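Local structure of replication initiation and membrane attachment protein (Geobacillus stearothermophilus 10, 5WTN) at residues S216-P221 with L250-I255; E209-G214 with R223-K228; K230-K235 with I261-L266. The protein is a tetrameric primosome protein that probably takes part in initiating and restarting DNA replication and in attaching it to the membrane. All coordinates share one frame; numbering follows the deposited sequence.

Contact 1: residues S216-P221 with L250-I255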
ATOM      1  N   SER A 216      10.602  -7.972  51.122  1.00 51.24           N
ATOM      2  CA  SER A 216      10.125  -7.319  52.333  1.00 55.12           C
ATOM      3  C   SER A 216      11.063  -7.571  53.525  1.00 55.21           C
ATOM      4  O   SER A 216      11.220  -6.706  54.396  1.00 54.61           O
ATOM      5  CB  SER A 216       8.686  -7.726  52.646  1.00 55.86           C
ATOM      6  OG  SER A 216       8.042  -6.714  53.405  1.00 64.23           O
ATOM      7  N   LYS A 217      11.700  -8.742  53.534  1.00 54.51           N
ATOM      8  CA  LYS A 217      12.710  -9.091  54.536  1.00 55.63           C
ATOM      9  C   LYS A 217      13.950  -8.204  54.410  1.00 56.66           C
ATOM     10  O   LYS A 217      14.637  -7.935  55.399  1.00 55.97           O
ATOM     11  CB  LYS A 217      13.110 -10.564  54.391  1.00 54.64           C
ATOM     12  CG  LYS A 217      13.788 -11.177  55.615  1.00 61.60           C
ATOM     13  CD  LYS A 217      13.934 -12.698  55.469  1.00 65.47           C
ATOM     14  CE  LYS A 217      12.659 -13.357  54.907  1.00 69.26           C
ATOM     15  NZ  LYS A 217      11.468 -13.289  55.806  1.00 59.67           N
ATOM     16  N   GLN A 218      14.218  -7.767  53.180  1.00 53.30           N
ATOM     17  CA  GLN A 218      15.360  -6.914  52.857  1.00 53.52           C
ATOM     18  C   GLN A 218      15.009  -5.441  52.854  1.00 52.88           C
ATOM     19  O   GLN A 218      15.805  -4.620  52.389  1.00 53.81           O
ATOM     20  CB  GLN A 218      15.994  -7.297  51.518  1.00 53.12           C
ATOM     21  CG  GLN A 218      16.410  -8.763  51.416  1.00 56.40           C
ATOM     22  CD  GLN A 218      17.410  -9.178  52.478  1.00 56.69           C
ATOM     23  OE1 GLN A 218      18.092  -8.339  53.084  1.00 56.75           O
ATOM     24  NE2 GLN A 218      17.508 -10.485  52.707  1.00 58.58           N
ATOM     25  N   LEU A 219      13.800  -5.129  53.320  1.00 48.96           N
ATOM     26  CA  LEU A 219      13.331  -3.750  53.464  1.00 50.14           C
ATOM     27  C   LEU A 219      13.119  -3.042  52.139  1.00 49.13           C
ATOM     28  O   LEU A 219      13.236  -1.816  52.060  1.00 49.52           O
ATOM     29  CB  LEU A 219      14.278  -2.911  54.340  1.00 52.19           C
ATOM     30  CG  LEU A 219      14.498  -3.355  55.790  1.00 58.34           C
ATOM     31  CD1 LEU A 219      13.202  -3.892  56.406  1.00 54.89           C
ATOM     32  CD2 LEU A 219      15.646  -4.365  55.922  1.00 56.07           C
ATOM     33  N   VAL A 220      12.750  -3.802  51.113  1.00 49.96           N
ATOM     34  CA  VAL A 220      12.394  -3.227  49.820  1.00 52.71           C
ATOM     35  C   VAL A 220      10.878  -3.076  49.696  1.00 49.71           C
ATOM     36  O   VAL A 220      10.156  -4.065  49.568  1.00 51.38           O
ATOM     37  CB  VAL A 220      12.914  -4.089  48.655  1.00 52.69           C
ATOM     38  CG1 VAL A 220      12.507  -3.479  47.322  1.00 42.93           C
ATOM     39  CG2 VAL A 220      14.425  -4.241  48.741  1.00 47.86           C
ATOM     40  N   PRO A 221      10.406  -1.835  49.732  1.00 49.67           N
ATOM     41  CA  PRO A 221       8.970  -1.549  49.645  1.00 51.69           C
ATOM     42  C   PRO A 221       8.327  -2.169  48.407  1.00 51.02           C
ATOM     43  O   PRO A 221       8.828  -1.998  47.297  1.00 47.43           O
ATOM     44  CB  PRO A 221       8.926  -0.023  49.551  1.00 50.55           C
ATOM     45  CG  PRO A 221      10.226   0.346  48.922  1.00 46.51           C
ATOM     46  CD  PRO A 221      11.227  -0.647  49.440  1.00 48.52           C
ATOM     47  N   LEU A 250      19.234 -10.357  41.516  1.00 29.08           N
ATOM     48  CA  LEU A 250      19.305  -9.469  40.365  1.00 27.66           C
ATOM     49  C   LEU A 250      18.649  -8.124  40.647  1.00 28.10           C
ATOM     50  O   LEU A 250      19.189  -7.070  40.314  1.00 29.08           O
ATOM     51  CB  LEU A 250      18.625 -10.115  39.167  1.00 27.88           C
ATOM     52  CG  LEU A 250      19.162 -11.484  38.766  1.00 30.34           C
ATOM     53  CD1 LEU A 250      18.426 -11.988  37.527  1.00 27.37           C
ATOM     54  CD2 LEU A 250      20.666 -11.416  38.525  1.00 26.35           C
ATOM     55  N   VAL A 251      17.484  -8.156  41.273  1.00 27.68           N
ATOM     56  CA  VAL A 251      16.790  -6.916  41.559  1.00 29.73           C
ATOM     57  C   VAL A 251      17.634  -6.121  42.547  1.00 27.17           C
ATOM     58  O   VAL A 251      17.942  -4.958  42.310  1.00 27.38           O
ATOM     59  CB  VAL A 251      15.349  -7.171  42.056  1.00 27.85           C
ATOM     60  CG1 VAL A 251      14.755  -5.923  42.677  1.00 25.60           C
ATOM     61  CG2 VAL A 251      14.497  -7.638  40.899  1.00 27.78           C
ATOM     62  N   LEU A 252      18.055  -6.780  43.617  1.00 26.29           N
ATOM     63  CA  LEU A 252      18.877  -6.151  44.638  1.00 27.23           C
ATOM     64  C   LEU A 252      20.231  -5.627  44.112  1.00 27.88           C
ATOM     65  O   LEU A 252      20.837  -4.766  44.724  1.00 26.77           O
ATOM     66  CB  LEU A 252      19.094  -7.117  45.804  1.00 25.73           C
ATOM     67  CG  LEU A 252      17.877  -7.390  46.697  1.00 25.85           C
ATOM     68  CD1 LEU A 252      18.183  -8.426  47.767  1.00 29.54           C
ATOM     69  CD2 LEU A 252      17.392  -6.110  47.342  1.00 24.19           C
ATOM     70  N   GLY A 253      20.701  -6.130  42.981  1.00 26.12           N
ATOM     71  CA  GLY A 253      21.967  -5.670  42.469  1.00 24.47           C
ATOM     72  C   GLY A 253      21.823  -4.395  41.669  1.00 29.19           C
ATOM     73  O   GLY A 253      22.759  -3.601  41.583  1.00 33.89           O
ATOM     74  N   VAL A 254      20.671  -4.223  41.036  1.00 28.96           N
ATOM     75  CA  VAL A 254      20.419  -3.056  40.196  1.00 24.89           C
ATOM     76  C   VAL A 254      19.554  -1.944  40.819  1.00 27.49           C
ATOM     77  O   VAL A 254      19.226  -0.956  40.156  1.00 31.25           O
ATOM     78  CB  VAL A 254      19.865  -3.500  38.854  1.00 28.60           C
ATOM     79  CG1 VAL A 254      20.736  -4.612  38.312  1.00 29.85           C
ATOM     80  CG2 VAL A 254      18.441  -4.003  39.018  1.00 32.65           C
ATOM     81  N   ILE A 255      19.159  -2.104  42.077  1.00 27.97           N
ATOM     82  CA  ILE A 255      18.227  -1.153  42.685  1.00 29.40           C
ATOM     83  C   ILE A 255      18.868   0.127  43.251  1.00 32.30           C
ATOM     84  O   ILE A 255      19.883   0.071  43.949  1.00 29.86           O
ATOM     85  CB  ILE A 255      17.324  -1.845  43.743  1.00 30.04           C
ATOM     86  CG1 ILE A 255      16.216  -0.909  44.227  1.00 34.82           C
ATOM     87  CG2 ILE A 255      18.136  -2.351  44.907  1.00 28.46           C
ATOM     88  CD1 ILE A 255      15.221  -1.587  45.150  1.00 36.33           C
TER
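Val-220 spreads its two methyls toward two different residues of 250-255. CG2 of Val-220 meets Leu-252 CD2 at 3.8 Å, and CG1 of Val-220 reaches Ile-255 CD1 at 4.0 Å. The valine and Leu-252 meet at a slant, whereas Val-220 and Ile-255 run alongside each other in opposite senses. Ile-255 is fully extended: CG1 lies opposite the backbone N (chi1 -172°) and chi2 is also trans, which carries the CD1 methyl out to the valine. Ile-261 also packs on Ile-255.

How Val-220 comes to face 250-255 is explained by the end of helix 208-217. The helix closes in a Schellman motif with Leu-219 as the C-prime residue at positive phi (68°). Val-220 N turns back to Leu-215 O, while Leu-219 N makes a weak bond to Ser-216 O, 3.2 Å away. Gln-218 is the first residue off helical phi/psi, and Leu-219 turns the chain. The residue after the turn, Val-220, is the apolar one that meets Leu-252 and Ile-255, and it packs back on Leu-215, the usual hydrophobic contact across a Schellman motif.

The remaining touch involves a polar residue, but only through its aliphatic part. Gln-218 CG sits 4.1 Å from Leu-252 CD1, the two side chains crossing at about a right angle. The glutamine chain is bent at chi2 (-59°), and the amide beyond makes no close approach to 250-255.

Contact 2: residues E209-G214 with R223-K228; sequences ELFFAG and RAVTAK
The rings of Phe-211 and Phe-212 both bring their CE1 corners to one residue, Val-225, in the loop just before helix 227-240. Packing is closer at Phe-212. Its CE1 lies 3.5 Å from Val-225 CG2, its CZ is 3.8 Å from Val-225 CG1, and Val-225 CB stands at the ring edge, in plane, so the valine is met by the rim and not by a face. CG of Phe-212 is anti to the carbonyl carbon (chi1 -76°); although its CB does not aim at the loop, the ring swings its far end onto it. Phe-211 comes in at a slant, its CE1 4.2 Å from the same Val-225 CG2. The two rings also touch each other: Phe-211 CD1 sits 3.8 Å above one face of Phe-212, near the rim. Helix 244-254 backs Phe-211 through Met-247 and Val-251.

With an alanine at Phe-212, both methyls of Val-225 would probably lose their main partner in this contact, and Phe-211 the ring face beneath its edge.

Beyond the valine the contact gives way to solvent. The residues after Val-225 are exposed, beginning with Thr-226, which N-caps helix 227-240 with OG1 bonded to Val-229 N.

Carbon meets carbon throughout, so helix 208-217 is fitted to the loop by shape and by exclusion of water, not by directional bonds.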
ATOM      1  N   GLU A 209       4.578 -14.268  45.047  1.00 42.93           N
ATOM      2  CA  GLU A 209       4.311 -14.394  46.472  1.00 47.22           C
ATOM      3  C   GLU A 209       5.636 -14.604  47.218  1.00 48.39           C
ATOM      4  O   GLU A 209       5.969 -13.855  48.146  1.00 48.63           O
ATOM      5  CB  GLU A 209       3.352 -15.558  46.727  1.00 53.27           C
ATOM      6  CG  GLU A 209       2.710 -15.576  48.120  1.00 60.02           C
ATOM      7  CD  GLU A 209       2.465 -16.992  48.634  1.00 68.84           C
ATOM      8  OE1 GLU A 209       2.397 -17.924  47.799  1.00 71.98           O
ATOM      9  OE2 GLU A 209       2.352 -17.174  49.869  1.00 69.57           O
ATOM     10  N   LEU A 210       6.399 -15.606  46.787  1.00 43.82           N
ATOM     11  CA  LEU A 210       7.700 -15.884  47.377  1.00 39.61           C
ATOM     12  C   LEU A 210       8.651 -14.708  47.170  1.00 45.44           C
ATOM     13  O   LEU A 210       9.319 -14.259  48.106  1.00 45.21           O
ATOM     14  CB  LEU A 210       8.291 -17.142  46.756  1.00 37.51           C
ATOM     15  CG  LEU A 210       9.596 -17.585  47.401  1.00 44.24           C
ATOM     16  CD1 LEU A 210       9.329 -17.983  48.841  1.00 45.16           C
ATOM     17  CD2 LEU A 210      10.246 -18.723  46.625  1.00 45.52           C
ATOM     18  N   PHE A 211       8.694 -14.218  45.933  1.00 45.06           N
ATOM     19  CA  PHE A 211       9.581 -13.132  45.525  1.00 39.60           C
ATOM     20  C   PHE A 211       9.445 -11.909  46.421  1.00 41.09           C
ATOM     21  O   PHE A 211      10.437 -11.383  46.915  1.00 42.08           O
ATOM     22  CB  PHE A 211       9.285 -12.766  44.071  1.00 36.95           C
ATOM     23  CG  PHE A 211       9.974 -11.525  43.602  1.00 39.62           C
ATOM     24  CD1 PHE A 211       9.342 -10.290  43.666  1.00 41.27           C
ATOM     25  CD2 PHE A 211      11.259 -11.584  43.081  1.00 39.37           C
ATOM     26  CE1 PHE A 211       9.990  -9.134  43.229  1.00 41.08           C
ATOM     27  CE2 PHE A 211      11.906 -10.429  42.648  1.00 36.33           C
ATOM     28  CZ  PHE A 211      11.271  -9.208  42.724  1.00 34.37           C
ATOM     29  N   PHE A 212       8.210 -11.463  46.625  1.00 45.49           N
ATOM     30  CA  PHE A 212       7.941 -10.278  47.433  1.00 43.64           C
ATOM     31  C   PHE A 212       8.200 -10.524  48.905  1.00 44.64           C
ATOM     32  O   PHE A 212       8.430  -9.582  49.663  1.00 49.10           O
ATOM     33  CB  PHE A 212       6.504  -9.807  47.246  1.00 41.87           C
ATOM     34  CG  PHE A 212       6.266  -9.101  45.948  1.00 47.89           C
ATOM     35  CD1 PHE A 212       7.004  -7.973  45.618  1.00 50.41           C
ATOM     36  CD2 PHE A 212       5.297  -9.554  45.057  1.00 45.31           C
ATOM     37  CE1 PHE A 212       6.790  -7.312  44.413  1.00 49.44           C
ATOM     38  CE2 PHE A 212       5.070  -8.901  43.856  1.00 43.53           C
ATOM     39  CZ  PHE A 212       5.817  -7.781  43.533  1.00 49.99           C
ATOM     40  N   ALA A 213       8.148 -11.785  49.312  1.00 40.33           N
ATOM     41  CA  ALA A 213       8.462 -12.129  50.686  1.00 44.76           C
ATOM     42  C   ALA A 213       9.945 -11.844  50.923  1.00 52.72           C
ATOM     43  O   ALA A 213      10.337 -11.307  51.968  1.00 53.29           O
ATOM     44  CB  ALA A 213       8.144 -13.583  50.951  1.00 43.38           C
ATOM     45  N   GLY A 214      10.761 -12.205  49.935  1.00 50.58           N
ATOM     46  CA  GLY A 214      12.181 -11.931  49.971  1.00 47.95           C
ATOM     47  C   GLY A 214      12.468 -10.446  50.070  1.00 50.54           C
ATOM     48  O   GLY A 214      13.266 -10.026  50.905  1.00 55.16           O
ATOM     49  N   ARG A 223       6.039  -1.219  46.781  1.00 53.24           N
ATOM     50  CA  ARG A 223       5.838  -0.110  45.858  1.00 54.16           C
ATOM     51  C   ARG A 223       6.954  -0.011  44.821  1.00 50.50           C
ATOM     52  O   ARG A 223       6.754   0.567  43.753  1.00 51.31           O
ATOM     53  CB  ARG A 223       5.771   1.206  46.638  1.00 63.04           C
ATOM     54  CG  ARG A 223       4.915   1.164  47.913  1.00 70.33           C
ATOM     55  CD  ARG A 223       5.292   2.299  48.874  1.00 74.03           C
ATOM     56  NE  ARG A 223       5.730   3.505  48.164  1.00 85.99           N
ATOM     57  CZ  ARG A 223       4.921   4.483  47.750  1.00 89.11           C
ATOM     58  NH1 ARG A 223       3.612   4.413  47.974  1.00 86.20           N
ATOM     59  NH2 ARG A 223       5.423   5.537  47.108  1.00 81.61           N
ATOM     60  N   ALA A 224       8.126  -0.558  45.136  1.00 44.85           N
ATOM     61  CA  ALA A 224       9.276  -0.468  44.231  1.00 45.92           C
ATOM     62  C   ALA A 224       9.043  -1.223  42.938  1.00 44.07           C
ATOM     63  O   ALA A 224       9.541  -0.840  41.876  1.00 40.47           O
ATOM     64  CB  ALA A 224      10.537  -0.976  44.896  1.00 45.89           C
ATOM     65  N   VAL A 225       8.266  -2.292  43.026  1.00 43.71           N
ATOM     66  CA  VAL A 225       7.988  -3.069  41.846  1.00 39.80           C
ATOM     67  C   VAL A 225       6.735  -2.476  41.221  1.00 45.14           C
ATOM     68  O   VAL A 225       5.618  -2.624  41.724  1.00 46.60           O
ATOM     69  CB  VAL A 225       7.764  -4.529  42.203  1.00 38.94           C
ATOM     70  CG1 VAL A 225       7.327  -5.321  40.986  1.00 39.10           C
ATOM     71  CG2 VAL A 225       9.025  -5.104  42.786  1.00 39.81           C
ATOM     72  N   THR A 226       6.943  -1.810  40.095  1.00 44.36           N
ATOM     73  CA  THR A 226       5.879  -1.122  39.407  1.00 41.73           C
ATOM     74  C   THR A 226       5.254  -2.122  38.454  1.00 44.36           C
ATOM     75  O   THR A 226       5.728  -3.252  38.343  1.00 44.08           O
ATOM     76  CB  THR A 226       6.446   0.076  38.634  1.00 42.95           C
ATOM     77  OG1 THR A 226       7.498  -0.370  37.769  1.00 41.01           O
ATOM     78  CG2 THR A 226       7.014   1.104  39.601  1.00 40.70           C
ATOM     79  N   ALA A 227       4.200  -1.721  37.758  1.00 46.60           N
ATOM     80  CA  ALA A 227       3.582  -2.615  36.798  1.00 43.96           C
ATOM     81  C   ALA A 227       4.585  -2.867  35.686  1.00 42.83           C
ATOM     82  O   ALA A 227       4.702  -3.980  35.182  1.00 44.89           O
ATOM     83  CB  ALA A 227       2.326  -2.000  36.240  1.00 48.35           C
ATOM     84  N   LYS A 228       5.317  -1.826  35.309  1.00 38.18           N
ATOM     85  CA  LYS A 228       6.250  -1.958  34.212  1.00 42.22           C
ATOM     86  C   LYS A 228       7.395  -2.906  34.592  1.00 40.58           C
ATOM     87  O   LYS A 228       7.884  -3.671  33.756  1.00 39.46           O
ATOM     88  CB  LYS A 228       6.735  -0.575  33.752  1.00 44.53           C
ATOM     89  CG  LYS A 228       5.576   0.405  33.478  1.00 54.31           C
ATOM     90  CD  LYS A 228       5.973   1.527  32.497  1.00 72.92           C
ATOM     91  CE  LYS A 228       4.798   2.471  32.182  1.00 69.62           C
ATOM     92  NZ  LYS A 228       5.197   3.638  31.325  1.00 64.18           N
TER

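Contact 3: residues K230-K235 with I261-L266; sequences KEAIKK and IDIDAL
Helix 227-240 packs against the first turn of helix 263-278 through two apolar pairs, Ala-232 with Ile-263 and Ile-233 with Leu-266. The backbones come nearest where Ala-232 CA and Ile-263 CA are 7.0 Å apart. The alanine methyl points toward the other helix and is met by two branches of the isoleucine: Ile-263 CG2 at 3.7 Å from Ala-232 CB, and CD1 slightly farther. Ile-263 can present both because CG2 is anti to its backbone N while CG1 (chi1 -65°) lies beside it. About one turn along helix 263-278, Leu-266 CD2 touches CG1 of Ile-233, the neighbour of Ala-232, at 4.1 Å, the side chains crossing at a slant. CB of Ile-233 does not aim at the partner helix; the outer part of its chain comes nearer, and it also packs on Phe-206, Phe-208 and Phe-211.

The polar bonds lie within each segment or reach another subunit. Asp-262 is the N-cap of helix 263-278, its carboxylate split between two backbone N-H groups: Asp-262 OD1 accepts from Asp-264 N at 3.5 Å and Asp-262 OD2 from Ala-265 N at 3.3 Å. Both bonds are weak and bent, at 135° and 139°, but a negative charge there would probably suit the positive end of the helix dipole. On helix 227-240, Lys-235 NZ makes a long salt bridge to Glu-231 OE1, one turn back. The same NZ is also salt-bridged to Asp-121 of the second subunit, and Glu-122 of that subunit packs on Ala-232, so this helix faces both its own domain and the tetramer.

With an alanine at the closest approach and isoleucine and leucine side chains packed round it, this is ordinary helix-to-helix packing in a cluster of four helices, the incoming one N-capped by Asp-262.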
ATOM      1  N   LYS A 230       7.163  -5.295  37.080  1.00 39.95           N
ATOM      2  CA  LYS A 230       6.533  -6.589  37.300  1.00 36.10           C
ATOM      3  C   LYS A 230       6.348  -7.300  35.961  1.00 35.55           C
ATOM      4  O   LYS A 230       6.626  -8.494  35.823  1.00 33.58           O
ATOM      5  CB  LYS A 230       5.207  -6.387  38.023  1.00 38.32           C
ATOM      6  CG  LYS A 230       4.443  -7.662  38.340  1.00 44.86           C
ATOM      7  CD  LYS A 230       3.157  -7.366  39.122  1.00 49.54           C
ATOM      8  CE  LYS A 230       2.091  -8.440  38.906  1.00 57.04           C
ATOM      9  NZ  LYS A 230       1.582  -8.473  37.498  1.00 64.30           N
ATOM     10  N   GLU A 231       5.920  -6.542  34.962  1.00 36.08           N
ATOM     11  CA  GLU A 231       5.787  -7.057  33.611  1.00 38.28           C
ATOM     12  C   GLU A 231       7.158  -7.527  33.124  1.00 38.03           C
ATOM     13  O   GLU A 231       7.283  -8.582  32.508  1.00 38.99           O
ATOM     14  CB  GLU A 231       5.214  -5.961  32.703  1.00 41.32           C
ATOM     15  CG  GLU A 231       4.996  -6.345  31.239  1.00 46.39           C
ATOM     16  CD  GLU A 231       4.579  -5.145  30.372  1.00 60.01           C
ATOM     17  OE1 GLU A 231       4.688  -5.238  29.122  1.00 59.70           O
ATOM     18  OE2 GLU A 231       4.140  -4.109  30.938  1.00 61.22           O
ATOM     19  N   ALA A 232       8.196  -6.755  33.436  1.00 36.67           N
ATOM     20  CA  ALA A 232       9.540  -7.050  32.959  1.00 30.83           C
ATOM     21  C   ALA A 232      10.094  -8.291  33.637  1.00 30.51           C
ATOM     22  O   ALA A 232      10.726  -9.146  33.005  1.00 30.67           O
ATOM     23  CB  ALA A 232      10.441  -5.873  33.216  1.00 32.60           C
ATOM     24  N   ILE A 233       9.864  -8.372  34.940  1.00 30.31           N
ATOM     25  CA  ILE A 233      10.280  -9.523  35.724  1.00 29.32           C
ATOM     26  C   ILE A 233       9.701 -10.801  35.137  1.00 28.23           C
ATOM     27  O   ILE A 233      10.432 -11.758  34.896  1.00 27.41           O
ATOM     28  CB  ILE A 233       9.840  -9.361  37.183  1.00 29.47           C
ATOM     29  CG1 ILE A 233      10.747  -8.347  37.890  1.00 25.58           C
ATOM     30  CG2 ILE A 233       9.819 -10.707  37.897  1.00 25.89           C
ATOM     31  CD1 ILE A 233      10.450  -8.186  39.358  1.00 29.35           C
ATOM     32  N   LYS A 234       8.392 -10.783  34.892  1.00 30.35           N
ATOM     33  CA  LYS A 234       7.673 -11.889  34.278  1.00 28.94           C
ATOM     34  C   LYS A 234       8.364 -12.379  33.010  1.00 27.44           C
ATOM     35  O   LYS A 234       8.604 -13.569  32.852  1.00 27.50           O
ATOM     36  CB  LYS A 234       6.241 -11.447  33.946  1.00 34.95           C
ATOM     37  CG  LYS A 234       5.160 -11.967  34.888  1.00 38.89           C
ATOM     38  CD  LYS A 234       3.867 -11.139  34.781  1.00 45.12           C
ATOM     39  CE  LYS A 234       3.162 -11.297  33.432  1.00 49.53           C
ATOM     40  NZ  LYS A 234       2.208 -10.168  33.107  1.00 51.25           N
ATOM     41  N   LYS A 235       8.692 -11.460  32.109  1.00 30.34           N
ATOM     42  CA  LYS A 235       9.259 -11.847  30.822  1.00 27.90           C
ATOM     43  C   LYS A 235      10.636 -12.424  31.030  1.00 28.14           C
ATOM     44  O   LYS A 235      11.021 -13.377  30.359  1.00 28.38           O
ATOM     45  CB  LYS A 235       9.336 -10.659  29.865  1.00 27.01           C
ATOM     46  CG  LYS A 235       8.050  -9.871  29.735  1.00 27.98           C
ATOM     47  CD  LYS A 235       8.005  -9.136  28.401  1.00 28.93           C
ATOM     48  CE  LYS A 235       6.715  -8.339  28.226  1.00 33.38           C
ATOM     49  NZ  LYS A 235       6.860  -7.345  27.121  1.00 33.23           N
ATOM     50  N   ILE A 261      13.963   0.768  40.286  1.00 36.93           N
ATOM     51  CA  ILE A 261      14.600  -0.323  39.556  1.00 35.61           C
ATOM     52  C   ILE A 261      14.715   0.002  38.073  1.00 34.91           C
ATOM     53  O   ILE A 261      13.715   0.266  37.405  1.00 36.93           O
ATOM     54  CB  ILE A 261      13.808  -1.625  39.725  1.00 35.19           C
ATOM     55  CG1 ILE A 261      13.702  -1.970  41.205  1.00 33.31           C
ATOM     56  CG2 ILE A 261      14.467  -2.764  38.966  1.00 31.18           C
ATOM     57  CD1 ILE A 261      12.793  -3.125  41.481  1.00 29.87           C
ATOM     58  N   ASP A 262      15.931  -0.019  37.548  1.00 37.69           N
ATOM     59  CA  ASP A 262      16.105   0.271  36.134  1.00 40.36           C
ATOM     60  C   ASP A 262      15.980  -1.024  35.356  1.00 39.97           C
ATOM     61  O   ASP A 262      16.784  -1.947  35.522  1.00 40.59           O
ATOM     62  CB  ASP A 262      17.456   0.918  35.859  1.00 41.89           C
ATOM     63  CG  ASP A 262      17.684   1.164  34.383  1.00 46.24           C
ATOM     64  OD1 ASP A 262      16.686   1.424  33.667  1.00 47.97           O
ATOM     65  OD2 ASP A 262      18.856   1.095  33.942  1.00 49.21           O
ATOM     66  N   ILE A 263      14.968  -1.083  34.502  1.00 38.50           N
ATOM     67  CA  ILE A 263      14.642  -2.304  33.790  1.00 35.42           C
ATOM     68  C   ILE A 263      15.731  -2.672  32.796  1.00 37.20           C
ATOM     69  O   ILE A 263      16.042  -3.851  32.618  1.00 37.71           O
ATOM     70  CB  ILE A 263      13.287  -2.175  33.098  1.00 34.98           C
ATOM     71  CG1 ILE A 263      12.183  -2.019  34.150  1.00 35.90           C
ATOM     72  CG2 ILE A 263      13.015  -3.374  32.231  1.00 34.10           C
ATOM     73  CD1 ILE A 263      10.792  -1.921  33.575  1.00 37.33           C
ATOM     74  N   ASP A 264      16.316  -1.659  32.161  1.00 42.91           N
ATOM     75  CA  ASP A 264      17.472  -1.857  31.288  1.00 42.07           C
ATOM     76  C   ASP A 264      18.586  -2.604  32.026  1.00 40.06           C
ATOM     77  O   ASP A 264      19.103  -3.598  31.527  1.00 39.30           O
ATOM     78  CB  ASP A 264      17.973  -0.511  30.744  1.00 43.99           C
ATOM     79  CG  ASP A 264      17.406  -0.177  29.355  1.00 53.67           C
ATOM     80  OD1 ASP A 264      16.303  -0.665  28.999  1.00 48.96           O
ATOM     81  OD2 ASP A 264      18.080   0.585  28.617  1.00 57.61           O
ATOM     82  N   ALA A 265      18.918  -2.144  33.231  1.00 40.72           N
ATOM     83  CA  ALA A 265      19.954  -2.772  34.057  1.00 38.73           C
ATOM     84  C   ALA A 265      19.568  -4.175  34.535  1.00 39.80           C
ATOM     85  O   ALA A 265      20.412  -5.077  34.577  1.00 39.20           O
ATOM     86  CB  ALA A 265      20.269  -1.899  35.237  1.00 38.30           C
ATOM     87  N   LEU A 266      18.301  -4.348  34.910  1.00 36.71           N
ATOM     88  CA  LEU A 266      17.766  -5.660  35.260  1.00 33.31           C
ATOM     89  C   LEU A 266      17.884  -6.635  34.092  1.00 31.58           C
ATOM     90  O   LEU A 266      18.320  -7.763  34.274  1.00 30.69           O
ATOM     91  CB  LEU A 266      16.305  -5.534  35.677  1.00 29.09           C
ATOM     92  CG  LEU A 266      15.626  -6.816  36.155  1.00 25.62           C
ATOM     93  CD1 LEU A 266      16.307  -7.359  37.387  1.00 30.65           C
ATOM     94  CD2 LEU A 266      14.177  -6.567  36.457  1.00 26.09           C
TER

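In the fold
Four helices, 208-217, 227-240, 244-254 and 263-278, are tied together by the three contacts. The centres of contact 1 and contact 2 lie about 9 Å apart. Those of contact 2 and contact 3 are about 11 Å apart, and those of contact 1 and contact 3 about 13 Å. Phe-211 is common to all three. Phe-211 CZ packs 4.0 Å from Val-251 CG2 in contact 1 and 3.6 Å from Ile-233 CD1 in contact 3. Val-251 in turn joins contacts 1 and 3, with Val-251 CG1 3.6 Å from Ile-261 CD1. Through these residues the apolar packing runs from one contact to the next. Contact 3 alone is touched by another subunit, probably linking this core to tetramer assembly.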